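Local coordinates for MOBA relate protein (PDB 2WAW) that is of unknown function but probably acts as a MobA-like nucleotidyltransferase that uses a nucleoside triphosphate, at residues 4-10 with 45-51; 10-14 with 51-55; 21-25 with 56-60; 33-37 with 102-107. All blocks are in the same frame, centred on the assembly; numbering follows the deposited sequence.

Interaction 1 (4-10 with 45-51)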
loop_
_atom_site.group_PDB
_atom_site.type_symbol
_atom_site.label_atom_id
_atom_site.label_comp_id
_atom_site.label_asym_id
_atom_site.label_seq_id
_atom_site.Cartn_x
_atom_site.Cartn_y
_atom_site.Cartn_z
ATOM N N SER A 4 2.233 -11.590 14.354
ATOM C CA SER A 4 1.129 -11.644 13.387
ATOM C C SER A 4 1.444 -12.594 12.237
ATOM O O SER A 4 0.529 -13.088 11.587
ATOM C CB SER A 4 0.811 -10.255 12.818
ATOM O OG SER A 4 1.882 -9.789 12.025
ATOM N N ARG A 5 2.740 -12.813 11.979
ATOM C CA ARG A 5 3.210 -13.513 10.767
ATOM C C ARG A 5 2.727 -12.813 9.483
ATOM O O ARG A 5 2.423 -13.445 8.465
ATOM C CB ARG A 5 2.849 -14.991 10.796
ATOM C CG ARG A 5 3.348 -15.666 12.051
ATOM C CD ARG A 5 3.233 -17.167 12.029
ATOM N NE ARG A 5 3.904 -17.707 13.211
ATOM C CZ ARG A 5 3.799 -18.958 13.651
ATOM N NH1 ARG A 5 3.036 -19.842 13.016
ATOM N NH2 ARG A 5 4.460 -19.318 14.743
ATOM N N VAL A 6 2.666 -11.491 9.558
ATOM C CA VAL A 6 2.285 -10.666 8.407
ATOM C C VAL A 6 3.334 -9.558 8.179
ATOM O O VAL A 6 3.738 -8.865 9.117
ATOM C CB VAL A 6 0.862 -10.028 8.578
ATOM C CG1 VAL A 6 0.533 -9.187 7.352
ATOM C CG2 VAL A 6 -0.197 -11.107 8.760
ATOM N N THR A 7 3.722 -9.381 6.915
ATOM C CA THR A 7 4.545 -8.245 6.505
ATOM C C THR A 7 3.669 -7.247 5.771
ATOM O O THR A 7 2.937 -7.632 4.867
ATOM C CB THR A 7 5.690 -8.704 5.586
ATOM O OG1 THR A 7 6.641 -9.432 6.371
ATOM C CG2 THR A 7 6.389 -7.497 4.955
ATOM N N GLY A 8 3.733 -5.984 6.175
ATOM C CA GLY A 8 3.075 -4.908 5.428
ATOM C C GLY A 8 4.000 -4.369 4.359
ATOM O O GLY A 8 5.199 -4.258 4.580
ATOM N N VAL A 9 3.442 -4.031 3.193
ATOM C CA VAL A 9 4.231 -3.492 2.095
ATOM C C VAL A 9 3.493 -2.245 1.599
ATOM O O VAL A 9 2.376 -2.335 1.091
ATOM C CB VAL A 9 4.366 -4.505 0.915
ATOM C CG1 VAL A 9 5.178 -3.885 -0.269
ATOM C CG2 VAL A 9 5.007 -5.843 1.378
ATOM N N VAL A 10 4.120 -1.092 1.775
ATOM C CA VAL A 10 3.580 0.166 1.292
ATOM C C VAL A 10 4.300 0.503 -0.008
ATOM O O VAL A 10 5.522 0.764 -0.009
ATOM C CB VAL A 10 3.790 1.282 2.319
ATOM C CG1 VAL A 10 3.320 2.631 1.762
ATOM C CG2 VAL A 10 3.039 0.994 3.603
ATOM N N PRO A 45 -1.128 -4.518 12.658
ATOM C CA PRO A 45 -0.501 -5.701 13.247
ATOM C C PRO A 45 0.467 -6.378 12.267
ATOM O O PRO A 45 0.229 -7.511 11.810
ATOM C CB PRO A 45 -1.687 -6.605 13.600
ATOM C CG PRO A 45 -2.856 -6.123 12.769
ATOM C CD PRO A 45 -2.491 -4.793 12.148
ATOM N N PHE A 46 1.530 -5.665 11.910
ATOM C CA PHE A 46 2.580 -6.236 11.082
ATOM C C PHE A 46 3.785 -6.564 11.936
ATOM O O PHE A 46 4.092 -5.841 12.890
ATOM C CB PHE A 46 3.060 -5.235 10.023
ATOM C CG PHE A 46 1.973 -4.726 9.094
ATOM C CD1 PHE A 46 1.006 -5.595 8.571
ATOM C CD2 PHE A 46 1.935 -3.378 8.723
ATOM C CE1 PHE A 46 0.021 -5.126 7.682
ATOM C CE2 PHE A 46 0.961 -2.885 7.844
ATOM C CZ PHE A 46 -0.010 -3.762 7.307
ATOM N N ASP A 47 4.504 -7.612 11.550
ATOM C CA ASP A 47 5.797 -7.931 12.154
ATOM C C ASP A 47 6.937 -7.193 11.461
ATOM O O ASP A 47 8.029 -7.022 12.031
ATOM C CB ASP A 47 6.087 -9.422 12.039
ATOM C CG ASP A 47 5.148 -10.288 12.868
ATOM O OD1 ASP A 47 4.439 -9.778 13.760
ATOM O OD2 ASP A 47 5.148 -11.508 12.608
ATOM N N GLN A 48 6.689 -6.773 10.220
ATOM C CA GLN A 48 7.684 -6.125 9.389
ATOM C C GLN A 48 6.929 -5.142 8.511
ATOM O O GLN A 48 5.817 -5.450 8.077
ATOM C CB GLN A 48 8.388 -7.171 8.510
ATOM C CG GLN A 48 9.301 -6.591 7.424
ATOM C CD GLN A 48 9.873 -7.643 6.509
ATOM O OE1 GLN A 48 9.229 -8.669 6.220
ATOM N NE2 GLN A 48 11.073 -7.384 6.010
ATOM N N LEU A 49 7.536 -4.005 8.236
ATOM C CA LEU A 49 6.984 -3.050 7.316
ATOM C C LEU A 49 8.012 -2.597 6.293
ATOM O O LEU A 49 8.974 -2.046 6.631
ATOM C CB LEU A 49 6.411 -1.852 8.064
ATOM C CG LEU A 49 5.732 -0.723 7.303
ATOM C CD1 LEU A 49 4.596 -1.247 6.470
ATOM C CD2 LEU A 49 5.215 0.283 8.292
ATOM N N ILE A 50 7.700 -2.839 5.033
ATOM C CA ILE A 50 8.529 -2.486 3.894
ATOM C C ILE A 50 7.910 -1.309 3.134
ATOM O O ILE A 50 6.752 -1.268 2.939
ATOM C CB ILE A 50 8.614 -3.644 2.892
ATOM C CG1 ILE A 50 9.329 -4.850 3.501
ATOM C CG2 ILE A 50 9.253 -3.207 1.595
ATOM C CD1 ILE A 50 9.223 -6.048 2.695
ATOM N N VAL A 51 8.730 -0.356 2.787
ATOM C CA VAL A 51 8.276 0.763 1.956
ATOM C C VAL A 51 9.147 0.827 0.719
ATOM O O VAL A 51 10.387 0.791 0.814
ATOM C CB VAL A 51 8.386 2.107 2.705
ATOM C CG1 VAL A 51 7.705 3.256 1.901
ATOM C CG2 VAL A 51 7.821 1.984 4.115
#
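Bare backbone at Gly8 leaves a hollow that the Phe46 ring fills. The ring lies flat over it, with Gly8 CA 3.5 Å from the Phe46 ring centroid and 1° off the ring normal, a CH-pi contact. A CB here would come 2.4 Å from Phe46 CE2, a clash. Val6 CG1 meets Phe46 CD1 at the ring edge (3.8 Å), while Val114 of helix 111-121 and Val100 of strand 98-103 also touch the Phe46 side chain. Further along the same face, Val10 CG2 reaches Leu49 CD1 (4.0 Å). Strands 6-10 and 48-51 run parallel, 19° apart with axes 4.7 Å apart, as neighbours in the Rossmann-like sheet of the GT-A nucleotidyltransferases. Gly8 N to Gln48 O, Ile50 N to Gly8 O and Val10 N to Ile50 O, each 2.9 Å, join them as a parallel pair. On the face of Thr7 and Val9, the Ile50 side chain is the bump: Ile50 CD1 lies 3.9 Å from Thr7 CG2 and 4.4 Å from Val9 CG2. Beside it, Thr7 OG1 donates to Gln48 OE1 (2.7 Å). At the N-terminal end of the pair, the Asp47 carboxylate fits against the turned backbone, OD1 taking Ser4 N (2.9 Å) and OD2 taking Arg5 N (2.8 Å). Ser4 OG donates to Pro45 O (2.8 Å) and accepts from Val6 N (3.1 Å), closing an ST turn.

Interaction 2 (10-14 with 51-55)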
loop_
_atom_site.group_PDB
_atom_site.type_symbol
_atom_site.label_atom_id
_atom_site.label_comp_id
_atom_site.label_asym_id
_atom_site.label_seq_id
_atom_site.Cartn_x
_atom_site.Cartn_y
_atom_site.Cartn_z
ATOM N N VAL A 10 4.120 -1.092 1.775
ATOM C CA VAL A 10 3.580 0.166 1.292
ATOM C C VAL A 10 4.300 0.503 -0.008
ATOM O O VAL A 10 5.522 0.764 -0.009
ATOM C CB VAL A 10 3.790 1.282 2.319
ATOM C CG1 VAL A 10 3.320 2.631 1.762
ATOM C CG2 VAL A 10 3.039 0.994 3.603
ATOM N N LEU A 11 3.549 0.478 -1.105
ATOM C CA LEU A 11 4.113 0.773 -2.438
ATOM C C LEU A 11 4.091 2.275 -2.651
ATOM O O LEU A 11 3.013 2.889 -2.737
ATOM C CB LEU A 11 3.329 0.035 -3.537
ATOM C CG LEU A 11 3.293 -1.486 -3.346
ATOM C CD1 LEU A 11 2.269 -2.086 -4.322
ATOM C CD2 LEU A 11 4.662 -2.111 -3.619
ATOM N N ALA A 12 5.282 2.871 -2.672
ATOM C CA ALA A 12 5.409 4.335 -2.716
ATOM C C ALA A 12 6.435 4.812 -3.736
ATOM O O ALA A 12 7.045 5.870 -3.568
ATOM C CB ALA A 12 5.718 4.890 -1.318
ATOM N N ALA A 13 6.590 4.017 -4.789
ATOM C CA ALA A 13 7.538 4.298 -5.873
ATOM C C ALA A 13 6.787 4.813 -7.108
ATOM O O ALA A 13 5.857 4.166 -7.613
ATOM C CB ALA A 13 8.336 3.032 -6.208
ATOM N N GLY A 14 7.184 5.986 -7.585
ATOM C CA GLY A 14 6.616 6.548 -8.811
ATOM C C GLY A 14 5.175 7.014 -8.748
ATOM O O GLY A 14 4.713 7.483 -7.699
ATOM N N VAL A 51 8.730 -0.356 2.787
ATOM C CA VAL A 51 8.276 0.763 1.956
ATOM C C VAL A 51 9.147 0.827 0.719
ATOM O O VAL A 51 10.387 0.791 0.814
ATOM C CB VAL A 51 8.386 2.107 2.705
ATOM C CG1 VAL A 51 7.705 3.256 1.901
ATOM C CG2 VAL A 51 7.821 1.984 4.115
ATOM N N THR A 52 8.504 0.904 -0.454
ATOM C CA THR A 52 9.272 1.046 -1.697
ATOM C C THR A 52 9.281 2.498 -2.131
ATOM O O THR A 52 8.291 3.227 -1.966
ATOM C CB THR A 52 8.721 0.173 -2.858
ATOM O OG1 THR A 52 7.427 0.664 -3.230
ATOM C CG2 THR A 52 8.581 -1.308 -2.438
ATOM N N LEU A 53 10.415 2.907 -2.683
ATOM C CA LEU A 53 10.582 4.268 -3.162
ATOM C C LEU A 53 11.277 4.220 -4.500
ATOM O O LEU A 53 12.069 3.308 -4.767
ATOM C CB LEU A 53 11.416 5.079 -2.167
ATOM C CG LEU A 53 10.855 5.263 -0.759
ATOM C CD1 LEU A 53 11.867 5.974 0.116
ATOM C CD2 LEU A 53 9.611 6.058 -0.849
ATOM N N GLY A 54 10.997 5.210 -5.338
ATOM C CA GLY A 54 11.588 5.251 -6.669
ATOM C C GLY A 54 12.565 6.401 -6.847
ATOM O O GLY A 54 13.399 6.667 -5.972
ATOM N N GLY A 55 12.430 7.106 -7.972
ATOM C CA GLY A 55 13.338 8.199 -8.336
ATOM C C GLY A 55 13.456 9.338 -7.331
ATOM O O GLY A 55 14.510 9.972 -7.241
HETATM O O HOH W 1 9.345 7.292 -3.880
#
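Backbone pairing continues from Val10 and Val51, whose CA atoms are 4.8 Å apart, but loosens toward the C-terminal ends of the two parallel strands. Thr52 N donates to Val10 O (3.0 Å, 165°), a regular strand bond. One step on, Ala12 N turns mainly to a side chain: its bond to Thr52 OG1 is well directed (3.1 Å, 157°), whereas that to Thr52 O is weak (3.1 Å, 122°). The Thr52 hydroxyl is also hydrogen-bonded to Ser84 OG at the start of helix 84-90. Beyond this point a water bridges the parting chains, donating to Ala12 O (2.7 Å) and accepting from Gly54 N (3.0 Å). Apolar contacts are few: Ala12 CB touches Val51 CG1 and Leu53 CD2, both at 4.1 Å, on the face that helix 33-42 packs against. Ala13 CB instead rests against backbone, 3.5 Å from Gly54 N. Gly14 has a positive phi (70°), a conformation glycine adopts readily, where the chain leaves the strand. Residues 11-14 read LAAG, the start of the MobA-like family signature at the C-terminal end of the first strand, which probably shapes the nucleotide-binding site.

Interaction 3 (21-25 with 56-60)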
loop_
_atom_site.group_PDB
_atom_site.type_symbol
_atom_site.label_atom_id
_atom_site.label_comp_id
_atom_site.label_asym_id
_atom_site.label_seq_id
_atom_site.Cartn_x
_atom_site.Cartn_y
_atom_site.Cartn_z
ATOM N N THR A 21 5.459 16.859 -9.131
ATOM C CA THR A 21 6.254 16.948 -7.916
ATOM C C THR A 21 6.058 15.615 -7.193
ATOM O O THR A 21 5.046 14.961 -7.434
ATOM C CB THR A 21 5.767 18.118 -7.028
ATOM O OG1 THR A 21 6.720 18.373 -5.993
ATOM C CG2 THR A 21 4.392 17.827 -6.413
ATOM N N PRO A 22 7.022 15.191 -6.347
ATOM C CA PRO A 22 6.823 13.883 -5.690
ATOM C C PRO A 22 5.593 13.886 -4.768
ATOM O O PRO A 22 5.560 14.627 -3.782
ATOM C CB PRO A 22 8.128 13.686 -4.901
ATOM C CG PRO A 22 9.155 14.588 -5.605
ATOM C CD PRO A 22 8.312 15.798 -5.953
ATOM N N LYS A 23 4.574 13.092 -5.092
ATOM C CA LYS A 23 3.348 13.121 -4.288
ATOM C C LYS A 23 3.587 12.681 -2.836
ATOM O O LYS A 23 2.865 13.098 -1.935
ATOM C CB LYS A 23 2.229 12.294 -4.933
ATOM C CG LYS A 23 2.451 10.789 -4.931
ATOM C CD LYS A 23 1.372 10.188 -5.847
ATOM C CE LYS A 23 1.506 8.722 -6.016
ATOM N NZ LYS A 23 0.409 8.241 -6.896
ATOM N N GLN A 24 4.610 11.849 -2.636
ATOM C CA GLN A 24 4.972 11.323 -1.314
ATOM C C GLN A 24 5.208 12.472 -0.323
ATOM O O GLN A 24 4.949 12.332 0.875
ATOM C CB GLN A 24 6.247 10.439 -1.419
ATOM C CG GLN A 24 6.115 9.167 -2.307
ATOM C CD GLN A 24 6.224 9.418 -3.822
ATOM O OE1 GLN A 24 5.963 8.511 -4.649
ATOM N NE2 GLN A 24 6.594 10.637 -4.199
ATOM N N LEU A 25 5.675 13.588 -0.842
ATOM C CA LEU A 25 6.067 14.729 -0.033
ATOM C C LEU A 25 5.034 15.845 0.077
ATOM O O LEU A 25 5.259 16.776 0.752
ATOM C CB LEU A 25 7.428 15.281 -0.501
ATOM C CG LEU A 25 8.572 14.281 -0.499
ATOM C CD1 LEU A 25 9.730 14.781 -1.176
ATOM C CD2 LEU A 25 8.935 13.844 0.891
ATOM N N ALA A 56 12.384 9.585 -6.574
ATOM C CA ALA A 56 12.346 10.633 -5.552
ATOM C C ALA A 56 12.898 10.202 -4.189
ATOM O O ALA A 56 12.779 10.944 -3.212
ATOM C CB ALA A 56 10.897 11.141 -5.387
ATOM N N ALA A 57 13.503 9.012 -4.117
ATOM C CA ALA A 57 13.958 8.432 -2.845
ATOM C C ALA A 57 14.840 9.370 -2.033
ATOM O O ALA A 57 14.682 9.463 -0.826
ATOM C CB ALA A 57 14.683 7.110 -3.068
ATOM N N ASP A 58 15.788 10.033 -2.695
ATOM C CA ASP A 58 16.712 10.941 -2.011
ATOM C C ASP A 58 15.973 12.010 -1.220
ATOM O O ASP A 58 16.283 12.224 -0.040
ATOM C CB ASP A 58 17.677 11.586 -3.009
ATOM C CG ASP A 58 18.778 10.639 -3.455
ATOM O OD1 ASP A 58 18.814 9.483 -2.973
ATOM O OD2 ASP A 58 19.611 11.055 -4.290
ATOM N N GLU A 59 15.009 12.670 -1.862
ATOM C CA GLU A 59 14.184 13.706 -1.221
ATOM C C GLU A 59 13.332 13.107 -0.099
ATOM O O GLU A 59 13.191 13.682 0.978
ATOM C CB GLU A 59 13.263 14.381 -2.247
ATOM C CG GLU A 59 13.954 14.990 -3.461
ATOM C CD GLU A 59 12.979 15.295 -4.592
ATOM O OE1 GLU A 59 12.290 16.334 -4.523
ATOM O OE2 GLU A 59 12.898 14.494 -5.550
ATOM N N VAL A 60 12.743 11.944 -0.371
ATOM C CA VAL A 60 11.892 11.276 0.613
ATOM C C VAL A 60 12.665 10.872 1.882
ATOM O O VAL A 60 12.178 11.055 3.008
ATOM C CB VAL A 60 11.153 10.068 0.005
ATOM C CG1 VAL A 60 10.406 9.294 1.080
ATOM C CG2 VAL A 60 10.168 10.536 -1.044
#
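Pro22 makes the first touch, setting its CB 3.8 Å from Ala56 CB, the residue at the N-cap position of helix 57-63. The proline ring also borders the Glu59 side chain, with Pro22 CG 3.7 Å from Glu59 OE2. Lys23 opens a short 3-10 turn (23-25), in which Leu25 N is bonded to Pro22 O (3.1 Å). Its side chain is out of reach of the helix, and its NZ is hydrogen-bonded to the carbonyls of Tyr15 and Val182. It sits in the segment that follows the LAAG strand end, where MobA-like enzymes keep a signature lysine, consistent with a place at the nucleotide site, as in relatives. The turn brings Gln24 and Leu25 back toward the helix. Gln24 lays its CB 3.9 Å from Val60 CG2, and both side chains also touch Leu34 of helix 33-42. Leu25 straddles the helix surface: its CD1 meets Glu59 CB at 3.7 Å and its CD2 meets Val60 CG2 at 4.0 Å.

Interaction 4 (33-37 with 102-107)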
loop_
_atom_site.group_PDB
_atom_site.type_symbol
_atom_site.label_atom_id
_atom_site.label_comp_id
_atom_site.label_asym_id
_atom_site.label_seq_id
_atom_site.Cartn_x
_atom_site.Cartn_y
_atom_site.Cartn_z
ATOM N N LEU A 33 2.080 13.331 2.782
ATOM C CA LEU A 33 1.170 12.301 2.375
ATOM C C LEU A 33 1.717 10.916 2.700
ATOM O O LEU A 33 1.079 10.154 3.306
ATOM C CB LEU A 33 0.925 12.423 0.874
ATOM C CG LEU A 33 0.038 11.421 0.125
ATOM C CD1 LEU A 33 -1.334 11.345 0.717
ATOM C CD2 LEU A 33 -0.012 11.737 -1.328
ATOM N N LEU A 34 2.955 10.665 2.348
ATOM C CA LEU A 34 3.529 9.401 2.720
ATOM C C LEU A 34 3.666 9.207 4.238
ATOM O O LEU A 34 3.483 8.152 4.720
ATOM C CB LEU A 34 4.861 9.155 2.048
ATOM C CG LEU A 34 5.522 7.828 2.388
ATOM C CD1 LEU A 34 4.696 6.651 1.968
ATOM C CD2 LEU A 34 6.869 7.726 1.735
ATOM N N GLY A 35 4.025 10.272 4.935
ATOM C CA GLY A 35 4.140 10.246 6.396
ATOM C C GLY A 35 2.825 9.866 7.055
ATOM O O GLY A 35 2.788 9.101 8.026
ATOM N N ALA A 36 1.729 10.380 6.510
ATOM C CA ALA A 36 0.424 10.042 7.045
ATOM C C ALA A 36 0.082 8.557 6.854
ATOM O O ALA A 36 -0.409 7.880 7.784
ATOM C CB ALA A 36 -0.648 10.930 6.416
ATOM N N THR A 37 0.372 8.039 5.665
ATOM C CA THR A 37 0.152 6.617 5.391
ATOM C C THR A 37 1.023 5.731 6.292
ATOM O O THR A 37 0.549 4.740 6.842
ATOM C CB THR A 37 0.405 6.294 3.928
ATOM O OG1 THR A 37 -0.474 7.107 3.139
ATOM C CG2 THR A 37 0.146 4.812 3.643
ATOM N N MET A 102 -0.505 -1.953 0.366
ATOM C CA MET A 102 -1.221 -0.697 0.309
ATOM C C MET A 102 -0.378 0.325 -0.419
ATOM O O MET A 102 0.812 0.118 -0.668
ATOM C CB MET A 102 -1.580 -0.213 1.695
ATOM C CG MET A 102 -0.458 0.488 2.380
ATOM S SD MET A 102 -0.942 0.846 4.060
ATOM C CE MET A 102 -0.268 -0.580 4.927
ATOM N N LEU A 103 -1.036 1.388 -0.878
ATOM C CA LEU A 103 -0.338 2.458 -1.601
ATOM C C LEU A 103 0.133 3.539 -0.639
ATOM O O LEU A 103 -0.558 3.835 0.336
ATOM C CB LEU A 103 -1.248 3.094 -2.666
ATOM C CG LEU A 103 -1.777 2.146 -3.766
ATOM C CD1 LEU A 103 -2.533 2.934 -4.829
ATOM C CD2 LEU A 103 -0.660 1.343 -4.417
ATOM N N GLY A 104 1.271 4.167 -0.936
ATOM C CA GLY A 104 1.817 5.235 -0.096
ATOM C C GLY A 104 0.926 6.475 -0.032
ATOM O O GLY A 104 1.098 7.335 0.854
ATOM N N ASP A 105 -0.015 6.555 -0.978
ATOM C CA ASP A 105 -0.904 7.712 -1.130
ATOM C C ASP A 105 -2.355 7.437 -0.708
ATOM O O ASP A 105 -3.277 8.168 -1.088
ATOM C CB ASP A 105 -0.839 8.317 -2.553
ATOM C CG ASP A 105 -1.088 7.290 -3.649
ATOM O OD1 ASP A 105 -0.291 6.326 -3.728
ATOM O OD2 ASP A 105 -2.037 7.470 -4.453
ATOM N N GLN A 106 -2.550 6.431 0.117
ATOM C CA GLN A 106 -3.842 6.089 0.682
ATOM C C GLN A 106 -3.867 6.107 2.226
ATOM O O GLN A 106 -3.984 5.082 2.850
ATOM C CB GLN A 106 -4.243 4.686 0.253
ATOM C CG GLN A 106 -4.429 4.429 -1.171
ATOM C CD GLN A 106 -4.509 2.932 -1.516
ATOM O OE1 GLN A 106 -3.542 2.201 -1.454
ATOM N NE2 GLN A 106 -5.651 2.519 -1.924
ATOM N N PRO A 107 -3.741 7.291 2.807
ATOM C CA PRO A 107 -3.659 7.399 4.269
ATOM C C PRO A 107 -4.966 7.138 4.999
ATOM O O PRO A 107 -4.967 6.995 6.229
ATOM C CB PRO A 107 -3.216 8.851 4.492
ATOM C CG PRO A 107 -3.727 9.597 3.284
ATOM C CD PRO A 107 -3.589 8.594 2.139
#
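The first turn of helix 33-42 lies beside the chain leaving strand 98-103. That chain bends through a type I turn from Leu103 to Gln106, closed by Gln106 N to Leu103 O (3.3 Å), while the helix is held by Thr37 N to Leu33 O (3.2 Å). The backbones come very near: the CA atoms of Thr37 and Pro107 are 4.0 Å apart, those of Leu34 and Gly104 5.3 Å. At Gly104 a CB would lie a tight 3.2 Å from Leu34 CD1, so glycine suits the position. Thr37 is the central side chain, its OG1 donating to Gly104 O (2.8 Å) and its CG2 packing 3.5 Å from Leu103 O and 4.1 Å from Met102 SD. Pro107 lies along the helix, its CD 3.8 Å from Leu33 CD1 and its CB 3.8 Å from Ala36 CB; Leu28 and Leu191 border the same cluster. The CA-to-CB bond of Asp105 points away, though Asp105 CB touches Leu33 CD2 (3.7 Å), and its OD2 is bonded to Val182 N. In MobA-like relatives an aspartate after this strand serves the metal-nucleotide site, and Asp105, in the GDQP sequence 104-107, is probably its counterpart. One hydrogen bond among apolar contacts ties the carbonyl of Gly104, inside the Leu103-Gln106 turn, to the helix, so the Asp105 carboxylate is not used in this contact.

Overall arrangement
Interactions 1 and 2 are successive lengths of one strand pair, 6-12 with 48-53; they share Val10 and Val51, and their centres are 15 Å apart. Interaction 4 joins that pair from the far side of strand 6-12, through its sheet neighbour 98-103, with centres 15 Å from interaction 1 and 11 Å from interaction 2. Interaction 3 lies beyond the strand ends, 9 Å from interaction 2 and 12 Å from interaction 4. Along the chain every pair of contacts alternates; strand 6-12, helix 33-42 and strand 48-53 form a beta-alpha-beta crossover. Lys23 and Asp105, carried by interactions 3 and 4, lie near these strand ends, consistent with a nucleotide site there.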